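Long-range contact in D-threo-3-hydroxyaspartate dehydratase (Delftia, PDB 3WQC), which catalyses the pyridoxal-phosphate-dependent deamination of D-threo-3-hydroxyaspartate to oxaloacetate and ammonia, and also dehydrates D-serine: residues Arg109-Asp120 / Gln135-Glu144. Residues are numbered along the deposited sequence; the frame is centred on the assembly and turned at random. Where two conformers were deposited one is given.
Sequences RRRGCDLKLIVD and QGEAFEVWIE
Leu117 and Val119 pair with Val141 and Ile143 where strands 114-119 and 140-144 run in parallel, their axes inclined by 35°; the bonding runs from Leu117 N to Glu140 O (3.0 Å) through to Glu144 N to Val119 O (2.9 Å). Helix 122-135 makes the crossover of this beta-alpha-beta unit of the alanine-racemase-like TIM barrel and covers Val119, whose CG2 meets Val141 CG1. On the other face, Lys116 and Glu140 run side by side, Lys116 CG 3.4 Å from Glu140 CD, while Lys116 NZ turns to Asp114 and Asp90. Glu140 OE1 instead takes the nearly straight bond from Trp142 NE1 (2.8 Å), in the indole plane. Ahead of the strands, the Arg109 chain bends at chi3 (63°), bringing NE to the anti side of Glu137 OE1 (2.7 Å) and NH1 to Leu115 O (2.9 Å). Arg109 CD approaches Phe139 CD1 obliquely, 3.6 Å away. A leucine in place of Arg109 would probably leave the Glu137 carboxylate without its charge partner and Leu115 O without that donor. In one of its two conformers, Arg110 NH2 bonds Gln135 O and OE1. The Arg109 salt bridge thus ties the end of helix 102-110 to the loop after helix 122-135, while backbone pairing carries the sheet inward to Glu144, near the bound pyridoxal phosphate.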
loop_
_atom_site.group_PDB
_atom_site.type_symbol
_atom_site.label_atom_id
_atom_site.label_comp_id
_atom_site.label_asym_id
_atom_site.label_seq_id
_atom_site.Cartn_x
_atom_site.Cartn_y
_atom_site.Cartn_z
ATOM N N ARG B 109 -19.356 9.327 20.645
ATOM C CA ARG B 109 -19.435 10.065 21.934
ATOM C C ARG B 109 -20.606 9.551 22.846
ATOM O O ARG B 109 -20.415 9.454 24.078
ATOM C CB ARG B 109 -19.596 11.592 21.649
ATOM C CG ARG B 109 -18.262 12.171 21.164
ATOM C CD ARG B 109 -18.370 13.655 20.790
ATOM N NE ARG B 109 -18.737 14.437 21.989
ATOM C CZ ARG B 109 -17.877 14.814 22.955
ATOM N NH1 ARG B 109 -16.524 14.588 22.844
ATOM N NH2 ARG B 109 -18.343 15.453 24.058
ATOM N N ARG B 110 -21.751 9.241 22.221
ATOM C CA ARG B 110 -22.904 8.784 22.960
ATOM C C ARG B 110 -22.638 7.440 23.597
ATOM O O ARG B 110 -23.203 7.195 24.675
ATOM C CB ARG B 110 -24.148 8.731 22.096
ATOM C CG ARG B 110 -24.673 10.100 21.687
ATOM C CD ARG B 110 -25.915 9.962 20.740
ATOM N NE ARG B 110 -26.699 11.210 20.560
ATOM C CZ ARG B 110 -27.704 11.400 19.706
ATOM N NH1 ARG B 110 -28.126 10.402 18.949
ATOM N NH2 ARG B 110 -28.271 12.669 19.607
ATOM N N ARG B 111 -21.762 6.615 23.022
ATOM C CA ARG B 111 -21.338 5.324 23.658
ATOM C C ARG B 111 -20.271 5.454 24.713
ATOM O O ARG B 111 -19.916 4.475 25.362
ATOM C CB ARG B 111 -20.667 4.344 22.571
ATOM C CG ARG B 111 -21.530 3.876 21.555
ATOM C CD ARG B 111 -20.914 2.557 21.018
ATOM N NE ARG B 111 -19.788 2.520 20.138
ATOM C CZ ARG B 111 -19.827 2.971 18.846
ATOM N NH1 ARG B 111 -20.900 3.666 18.330
ATOM N NH2 ARG B 111 -18.795 2.803 18.099
ATOM N N GLY B 112 -19.742 6.683 24.933
ATOM C CA GLY B 112 -18.806 6.933 25.960
ATOM C C GLY B 112 -17.402 7.227 25.520
ATOM O O GLY B 112 -16.498 7.358 26.372
ATOM N N CYS B 113 -17.198 7.445 24.224
ATOM C CA CYS B 113 -15.857 7.801 23.776
ATOM C C CYS B 113 -15.652 9.337 23.886
ATOM O O CYS B 113 -16.481 10.104 23.399
ATOM C CB CYS B 113 -15.692 7.364 22.318
ATOM S SG CYS B 113 -14.003 7.691 21.660
ATOM N N ASP B 114 -14.566 9.763 24.511
ATOM C CA ASP B 114 -14.280 11.208 24.648
ATOM C C ASP B 114 -13.526 11.598 23.412
ATOM O O ASP B 114 -12.290 11.837 23.407
ATOM C CB ASP B 114 -13.439 11.466 25.852
ATOM C CG ASP B 114 -13.404 12.964 26.153
ATOM O OD1 ASP B 114 -14.462 13.614 25.910
ATOM O OD2 ASP B 114 -12.449 13.472 26.771
ATOM N N LEU B 115 -14.262 11.611 22.320
ATOM C CA LEU B 115 -13.687 11.787 20.981
ATOM C C LEU B 115 -13.604 13.298 20.683
ATOM O O LEU B 115 -14.631 14.000 20.777
ATOM C CB LEU B 115 -14.665 11.118 19.960
ATOM C CG LEU B 115 -14.247 11.349 18.494
ATOM C CD1 LEU B 115 -12.887 10.642 18.179
ATOM C CD2 LEU B 115 -15.402 10.826 17.641
ATOM N N LYS B 116 -12.436 13.750 20.290
ATOM C CA LYS B 116 -12.193 15.173 19.921
ATOM C C LYS B 116 -12.052 15.264 18.422
ATOM O O LYS B 116 -11.428 14.379 17.774
ATOM C CB LYS B 116 -10.882 15.683 20.558
ATOM C CG LYS B 116 -10.991 16.014 22.032
ATOM C CD LYS B 116 -11.200 15.022 22.968
ATOM C CE LYS B 116 -9.897 14.240 23.198
ATOM N NZ LYS B 116 -10.303 13.640 24.567
ATOM N N LEU B 117 -12.624 16.303 17.830
ATOM C CA LEU B 117 -12.572 16.561 16.371
ATOM C C LEU B 117 -11.729 17.817 16.127
ATOM O O LEU B 117 -11.526 18.608 17.087
ATOM C CB LEU B 117 -14.015 16.805 15.823
ATOM C CG LEU B 117 -15.002 15.713 16.212
ATOM C CD1 LEU B 117 -16.396 16.058 15.660
ATOM C CD2 LEU B 117 -14.520 14.335 15.585
ATOM N N ILE B 118 -11.311 18.044 14.885
ATOM C CA ILE B 118 -10.517 19.228 14.570
ATOM C C ILE B 118 -11.125 19.897 13.358
ATOM O O ILE B 118 -11.700 19.255 12.458
ATOM C CB ILE B 118 -9.009 18.897 14.364
ATOM C CG1 ILE B 118 -8.727 18.213 13.027
ATOM C CG2 ILE B 118 -8.476 18.083 15.570
ATOM C CD1 ILE B 118 -7.210 18.077 12.764
ATOM N N VAL B 119 -10.966 21.228 13.289
ATOM C CA VAL B 119 -11.401 22.014 12.115
ATOM C C VAL B 119 -10.347 23.085 11.836
ATOM O O VAL B 119 -9.579 23.485 12.731
ATOM C CB VAL B 119 -12.802 22.699 12.269
ATOM C CG1 VAL B 119 -13.865 21.631 12.511
ATOM C CG2 VAL B 119 -12.813 23.746 13.367
ATOM N N ASP B 120 -10.462 23.691 10.654
ATOM C CA ASP B 120 -9.629 24.856 10.273
ATOM C C ASP B 120 -10.392 25.871 9.432
ATOM O O ASP B 120 -9.742 26.717 8.771
ATOM C CB ASP B 120 -8.320 24.451 9.603
ATOM C CG ASP B 120 -8.501 23.859 8.253
ATOM O OD1 ASP B 120 -9.637 23.705 7.755
ATOM O OD2 ASP B 120 -7.454 23.538 7.595
ATOM N N GLN B 135 -28.700 17.898 17.735
ATOM C CA GLN B 135 -28.614 16.584 18.433
ATOM C C GLN B 135 -28.397 16.661 19.932
ATOM O O GLN B 135 -28.292 15.636 20.587
ATOM C CB GLN B 135 -27.462 15.760 17.814
ATOM C CG GLN B 135 -27.726 15.529 16.320
ATOM C CD GLN B 135 -28.930 14.677 16.045
ATOM O OE1 GLN B 135 -29.251 13.783 16.859
ATOM N NE2 GLN B 135 -29.666 14.978 14.961
ATOM N N GLY B 136 -28.265 17.872 20.484
ATOM C CA GLY B 136 -28.000 18.061 21.923
ATOM C C GLY B 136 -26.617 17.576 22.354
ATOM O O GLY B 136 -26.451 16.964 23.428
ATOM N N GLU B 137 -25.619 17.820 21.493
ATOM C CA GLU B 137 -24.266 17.344 21.768
ATOM C C GLU B 137 -23.283 18.514 21.720
ATOM O O GLU B 137 -23.191 19.196 20.690
ATOM C CB GLU B 137 -23.771 16.275 20.730
ATOM C CG GLU B 137 -22.416 15.659 21.052
ATOM C CD GLU B 137 -22.421 14.797 22.304
ATOM O OE1 GLU B 137 -21.322 14.489 22.829
ATOM O OE2 GLU B 137 -23.519 14.374 22.740
ATOM N N ALA B 138 -22.557 18.739 22.827
ATOM C CA ALA B 138 -21.514 19.755 22.881
ATOM C C ALA B 138 -20.224 19.037 22.445
ATOM O O ALA B 138 -19.414 18.570 23.258
ATOM C CB ALA B 138 -21.382 20.369 24.245
ATOM N N PHE B 139 -20.039 18.931 21.145
ATOM C CA PHE B 139 -18.780 18.327 20.651
ATOM C C PHE B 139 -17.568 19.063 21.152
ATOM O O PHE B 139 -17.625 20.349 21.231
ATOM C CB PHE B 139 -18.715 18.411 19.103
ATOM C CG PHE B 139 -19.701 17.455 18.428
ATOM C CD1 PHE B 139 -19.314 16.093 18.259
ATOM C CD2 PHE B 139 -20.958 17.874 17.925
ATOM C CE1 PHE B 139 -20.190 15.193 17.579
ATOM C CE2 PHE B 139 -21.815 16.999 17.310
ATOM C CZ PHE B 139 -21.444 15.655 17.119
ATOM N N GLU B 140 -16.444 18.344 21.386
ATOM C CA GLU B 140 -15.191 19.020 21.700
ATOM C C GLU B 140 -14.440 19.157 20.381
ATOM O O GLU B 140 -14.217 18.128 19.655
ATOM C CB GLU B 140 -14.372 18.204 22.695
ATOM C CG GLU B 140 -13.073 18.963 23.000
ATOM C CD GLU B 140 -12.299 18.375 24.155
ATOM O OE1 GLU B 140 -11.082 18.778 24.277
ATOM O OE2 GLU B 140 -12.854 17.602 25.013
ATOM N N VAL B 141 -13.986 20.359 20.054
ATOM C CA VAL B 141 -13.372 20.647 18.778
ATOM C C VAL B 141 -12.119 21.458 19.060
ATOM O O VAL B 141 -12.130 22.401 19.872
ATOM C CB VAL B 141 -14.310 21.438 17.841
ATOM C CG1 VAL B 141 -13.675 21.644 16.462
ATOM C CG2 VAL B 141 -15.669 20.743 17.711
ATOM N N TRP B 142 -11.014 21.046 18.404
ATOM C CA TRP B 142 -9.764 21.812 18.455
ATOM C C TRP B 142 -9.558 22.464 17.133
ATOM O O TRP B 142 -10.019 21.968 16.083
ATOM C CB TRP B 142 -8.569 20.918 18.756
ATOM C CG TRP B 142 -8.669 20.217 20.095
ATOM C CD1 TRP B 142 -9.705 20.156 21.038
ATOM C CD2 TRP B 142 -7.615 19.351 20.616
ATOM N NE1 TRP B 142 -9.365 19.314 22.074
ATOM C CE2 TRP B 142 -8.099 18.792 21.863
ATOM C CE3 TRP B 142 -6.353 18.954 20.125
ATOM C CZ2 TRP B 142 -7.324 17.867 22.619
ATOM C CZ3 TRP B 142 -5.578 18.027 20.864
ATOM C CH2 TRP B 142 -6.070 17.498 22.098
ATOM N N ILE B 143 -8.797 23.571 17.116
ATOM C CA ILE B 143 -8.556 24.302 15.846
ATOM C C ILE B 143 -7.167 23.909 15.362
ATOM O O ILE B 143 -6.155 24.037 16.118
ATOM C CB ILE B 143 -8.685 25.824 16.019
ATOM C CG1 ILE B 143 -10.130 26.141 16.551
ATOM C CG2 ILE B 143 -8.324 26.505 14.679
ATOM C CD1 ILE B 143 -10.292 27.629 16.929
ATOM N N GLU B 144 -7.078 23.432 14.138
ATOM C CA GLU B 144 -5.764 23.078 13.567
ATOM C C GLU B 144 -4.994 24.315 13.062
ATOM O O GLU B 144 -5.616 25.161 12.380
ATOM C CB GLU B 144 -5.938 22.046 12.424
ATOM C CG GLU B 144 -4.563 21.495 11.927
ATOM C CD GLU B 144 -4.648 20.305 11.020
ATOM O OE1 GLU B 144 -3.564 19.668 10.878
ATOM O OE2 GLU B 144 -5.734 20.053 10.435
HETATM O O HOH W 1 -26.259 13.830 22.100
HETATM O O HOH W 2 -16.067 16.034 19.684
#